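Local coordinates for cytochrome c2 iso-2 (Rhodospirillum centenum, PDB 1JDL), which carries electrons on a covalently bound heme c, serving as donor to the oxidized bacteriochlorophyll in the photophosphorylation pathway of purple photosynthetic bacteria, at residues Cys18-Gly22 and Gly30-Thr34. Residues are numbered along the deposited sequence; the frame is centred on the assembly and turned at random.
With HEM (protoporphyrin IX containing Fe), chain B.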
ATOM      1  N   CYS A  18      -6.191  -1.901 -10.672  1.00 18.19           N
ATOM      2  CA  CYS A  18      -6.867  -1.258  -9.550  1.00 17.50           C
ATOM      3  C   CYS A  18      -6.295   0.062  -9.065  1.00 16.13           C
ATOM      4  O   CYS A  18      -6.945   0.769  -8.295  1.00 18.46           O
ATOM      5  CB  CYS A  18      -6.892  -2.215  -8.366  1.00 16.84           C
ATOM      6  SG  CYS A  18      -7.468  -3.845  -8.808  1.00 18.48           S
ATOM      7  N   HIS A  19      -5.083   0.390  -9.493  1.00 16.97           N
ATOM      8  CA  HIS A  19      -4.435   1.621  -9.057  1.00 16.36           C
ATOM      9  C   HIS A  19      -3.935   2.474 -10.205  1.00 18.33           C
ATOM     10  O   HIS A  19      -3.620   1.969 -11.280  1.00 19.97           O
ATOM     11  CB  HIS A  19      -3.225   1.305  -8.187  1.00 15.87           C
ATOM     12  CG  HIS A  19      -3.557   0.690  -6.869  1.00 15.84           C
ATOM     13  ND1 HIS A  19      -4.106   1.408  -5.829  1.00 14.13           N
ATOM     14  CD2 HIS A  19      -3.351  -0.561  -6.396  1.00 15.07           C
ATOM     15  CE1 HIS A  19      -4.215   0.629  -4.769  1.00 15.51           C
ATOM     16  NE2 HIS A  19      -3.762  -0.571  -5.087  1.00 13.88           N
ATOM     17  N   ARG A  20      -3.846   3.771  -9.942  1.00 18.99           N
ATOM     18  CA  ARG A  20      -3.344   4.736 -10.908  1.00 20.82           C
ATOM     19  C   ARG A  20      -2.310   5.612 -10.211  1.00 20.39           C
ATOM     20  O   ARG A  20      -2.381   5.830  -9.001  1.00 19.23           O
ATOM     21  CB  ARG A  20      -4.487   5.610 -11.433  1.00 22.98           C
ATOM     22  CG  ARG A  20      -5.441   4.884 -12.360  1.00 26.43           C
ATOM     23  CD  ARG A  20      -4.895   4.822 -13.776  1.00 31.85           C
ATOM     24  NE  ARG A  20      -5.746   4.022 -14.653  1.00 35.75           N
ATOM     25  CZ  ARG A  20      -5.840   2.698 -14.586  1.00 36.64           C
ATOM     26  NH1 ARG A  20      -5.133   2.032 -13.686  1.00 37.66           N
ATOM     27  NH2 ARG A  20      -6.642   2.042 -15.414  1.00 37.14           N
ATOM     28  N   VAL A  21      -1.337   6.088 -10.980  1.00 21.08           N
ATOM     29  CA  VAL A  21      -0.300   6.974 -10.469  1.00 21.95           C
ATOM     30  C   VAL A  21      -0.130   8.060 -11.524  1.00 22.82           C
ATOM     31  O   VAL A  21      -0.547   7.883 -12.664  1.00 22.09           O
ATOM     32  CB  VAL A  21       1.050   6.244 -10.265  1.00 22.29           C
ATOM     33  CG1 VAL A  21       0.926   5.232  -9.136  1.00 25.34           C
ATOM     34  CG2 VAL A  21       1.478   5.556 -11.557  1.00 22.95           C
ATOM     35  N   GLY A  22       0.469   9.182 -11.142  1.00 25.74           N
ATOM     36  CA  GLY A  22       0.669  10.267 -12.086  1.00 25.85           C
ATOM     37  C   GLY A  22      -0.206  11.467 -11.780  1.00 27.55           C
ATOM     38  O   GLY A  22      -0.948  11.456 -10.796  1.00 26.39           O
ATOM     39  N   GLY A  30      -8.964   0.555  -6.242  1.00 18.51           N
ATOM     40  CA  GLY A  30      -8.022   0.881  -5.184  1.00 17.63           C
ATOM     41  C   GLY A  30      -7.704   2.370  -5.206  1.00 16.75           C
ATOM     42  O   GLY A  30      -7.961   3.040  -6.204  1.00 15.78           O
ATOM     43  N   PRO A  31      -7.134   2.922  -4.125  1.00 16.66           N
ATOM     44  CA  PRO A  31      -6.808   4.351  -4.083  1.00 16.71           C
ATOM     45  C   PRO A  31      -5.645   4.766  -4.975  1.00 17.35           C
ATOM     46  O   PRO A  31      -4.757   3.964  -5.282  1.00 17.94           O
ATOM     47  CB  PRO A  31      -6.517   4.594  -2.603  1.00 18.24           C
ATOM     48  CG  PRO A  31      -5.940   3.281  -2.157  1.00 15.32           C
ATOM     49  CD  PRO A  31      -6.843   2.273  -2.833  1.00 15.65           C
ATOM     50  N   ALA A  32      -5.650   6.029  -5.391  1.00 18.21           N
ATOM     51  CA  ALA A  32      -4.572   6.547  -6.226  1.00 17.88           C
ATOM     52  C   ALA A  32      -3.289   6.398  -5.419  1.00 17.52           C
ATOM     53  O   ALA A  32      -3.300   6.553  -4.197  1.00 18.21           O
ATOM     54  CB  ALA A  32      -4.823   8.021  -6.563  1.00 20.46           C
ATOM     55  N   LEU A  33      -2.183   6.094  -6.089  1.00 16.68           N
ATOM     56  CA  LEU A  33      -0.931   5.907  -5.373  1.00 18.02           C
ATOM     57  C   LEU A  33       0.075   7.033  -5.544  1.00 17.81           C
ATOM     58  O   LEU A  33       1.227   6.921  -5.124  1.00 17.50           O
ATOM     59  CB  LEU A  33      -0.308   4.559  -5.752  1.00 16.29           C
ATOM     60  CG  LEU A  33      -1.149   3.355  -5.308  1.00 18.21           C
ATOM     61  CD1 LEU A  33      -0.489   2.069  -5.792  1.00 18.52           C
ATOM     62  CD2 LEU A  33      -1.282   3.347  -3.790  1.00 19.43           C
ATOM     63  N   THR A  34      -0.356   8.128  -6.161  1.00 19.34           N
ATOM     64  CA  THR A  34       0.536   9.268  -6.310  1.00 18.73           C
ATOM     65  C   THR A  34       0.725   9.847  -4.906  1.00 18.41           C
ATOM     66  O   THR A  34      -0.251  10.084  -4.190  1.00 18.11           O
ATOM     67  CB  THR A  34      -0.077  10.340  -7.221  1.00 20.07           C
ATOM     68  OG1 THR A  34      -0.370   9.765  -8.499  1.00 21.43           O
ATOM     69  CG2 THR A  34       0.898  11.493  -7.415  1.00 21.19           C
TER
HETATM   70  CHA HEM B 500      -4.564  -0.585  -1.136  1.00 13.26           C
HETATM   71  CHB HEM B 500      -0.272  -1.029  -3.291  1.00 14.12           C
HETATM   72  CHC HEM B 500      -2.234  -4.035  -6.527  1.00 16.13           C
HETATM   73  CHD HEM B 500      -6.574  -3.146  -4.701  1.00 14.64           C
HETATM   74  C1A HEM B 500      -3.199  -0.489  -1.409  1.00 14.19           C
HETATM   75  C2A HEM B 500      -2.245   0.197  -0.569  1.00 12.43           C
HETATM   76  C3A HEM B 500      -1.040   0.058  -1.185  1.00 12.16           C
HETATM   77  C4A HEM B 500      -1.265  -0.695  -2.395  1.00 14.75           C
HETATM   78  CMA HEM B 500       0.310   0.545  -0.681  1.00 14.35           C
HETATM   79  CAA HEM B 500      -2.591   1.042   0.664  1.00 13.84           C
HETATM   80  CBA HEM B 500      -2.869   2.463   0.173  1.00 13.78           C
HETATM   81  CGA HEM B 500      -3.358   3.421   1.264  1.00 15.40           C
HETATM   82  O1A HEM B 500      -3.389   3.043   2.451  1.00 15.99           O
HETATM   83  O2A HEM B 500      -3.705   4.570   0.922  1.00 16.85           O
HETATM   84  C1B HEM B 500      -0.452  -1.870  -4.380  1.00 14.31           C
HETATM   85  C2B HEM B 500       0.596  -2.278  -5.283  1.00 15.13           C
HETATM   86  C3B HEM B 500       0.064  -3.292  -6.029  1.00 17.47           C
HETATM   87  C4B HEM B 500      -1.325  -3.308  -5.773  1.00 14.93           C
HETATM   88  CMB HEM B 500       1.980  -1.649  -5.359  1.00 15.67           C
HETATM   89  CAB HEM B 500       0.691  -4.365  -6.697  1.00 22.68           C
HETATM   90  CBB HEM B 500       2.168  -4.715  -6.744  1.00 19.03           C
HETATM   91  C1C HEM B 500      -3.575  -4.094  -6.284  1.00 15.27           C
HETATM   92  C2C HEM B 500      -4.526  -4.857  -7.065  1.00 16.79           C
HETATM   93  C3C HEM B 500      -5.705  -4.727  -6.435  1.00 17.82           C
HETATM   94  C4C HEM B 500      -5.532  -3.694  -5.432  1.00 16.12           C
HETATM   95  CMC HEM B 500      -4.235  -5.628  -8.355  1.00 17.67           C
HETATM   96  CAC HEM B 500      -6.868  -5.523  -6.524  1.00 24.84           C
HETATM   97  CBC HEM B 500      -7.221  -6.641  -7.499  1.00 23.76           C
HETATM   98  C1D HEM B 500      -6.423  -2.309  -3.618  1.00 13.52           C
HETATM   99  C2D HEM B 500      -7.512  -1.888  -2.769  1.00 13.61           C
HETATM  100  C3D HEM B 500      -6.951  -1.228  -1.711  1.00 14.72           C
HETATM  101  C4D HEM B 500      -5.503  -1.237  -1.950  1.00 13.24           C
HETATM  102  CMD HEM B 500      -9.001  -2.183  -2.964  1.00 13.82           C
HETATM  103  CAD HEM B 500      -7.686  -0.699  -0.476  1.00 14.05           C
HETATM  104  CBD HEM B 500      -7.646  -1.816   0.572  1.00 16.17           C
HETATM  105  CGD HEM B 500      -8.453  -1.516   1.819  1.00 15.36           C
HETATM  106  O1D HEM B 500      -8.504  -2.398   2.704  1.00 15.41           O
HETATM  107  O2D HEM B 500      -9.033  -0.413   1.927  1.00 16.86           O
HETATM  108  NA  HEM B 500      -2.590  -1.052  -2.518  1.00 13.73           N
HETATM  109  NB  HEM B 500      -1.643  -2.495  -4.688  1.00 14.47           N
HETATM  110  NC  HEM B 500      -4.199  -3.396  -5.265  1.00 14.32           N
HETATM  111  ND  HEM B 500      -5.192  -1.906  -3.127  1.00 13.70           N
HETATM  112 FE   HEM B 500      -3.397  -2.250  -3.884  1.00 14.03          FE
HETATM  113  O   HOH W   1      -6.329   4.451  -8.385  1.00 19.20           O
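His19 and Leu33 both carry CG opposite the carbonyl carbon (chi1 -68° and -65°), which lays the leucine across the imidazole ring. This is the proximal side of the cytochrome c fold, where Cys18 and His19 close the CXXCH heme-binding motif. Cys18 is one of the two cysteines that attach the heme covalently, through a thioether. His19 NE2 binds the heme iron at 2.1 Å, and Met98 is the other axial ligand. At the far side of the ring, His19 ND1 donates to Pro31 O over 2.7 Å. The bond is fairly straight (158°), and the carbonyl oxygen lies close to the ring plane. Iron and carbonyl together fix the ring's rotation. The carbonyl probably also gives the imidazole some imidazolate character, which would strengthen its donation to iron. Leu33 CD1 covers one ring face in a CH-pi contact, 3.7 Å from the centroid. With an alanine at Leu33, the imidazole would probably lose the methyl over its face, and a gap would open beside the ring, while the CB contact with Val21 would remain. Pro31 CD packs beside His19 CE1 and against the heme, while Phe47 and Tyr49 touch the proline from elsewhere in the chain.

The two loop segments run in nearly the same direction, joined by backbone bonds. Gly30 N donates to Cys18 O in a bent bond. Leu33 N donates to Arg20 O at 2.9 Å, almost straight. Gly30 suits a tight spot: a beta carbon there would clash with His19 CE1. Arg20 turns outward, and its NH1 bonds to the carbonyls of His19 and Met16. At the end of the pair, Thr34 OG1 donates to Gly22 O over 2.9 Å.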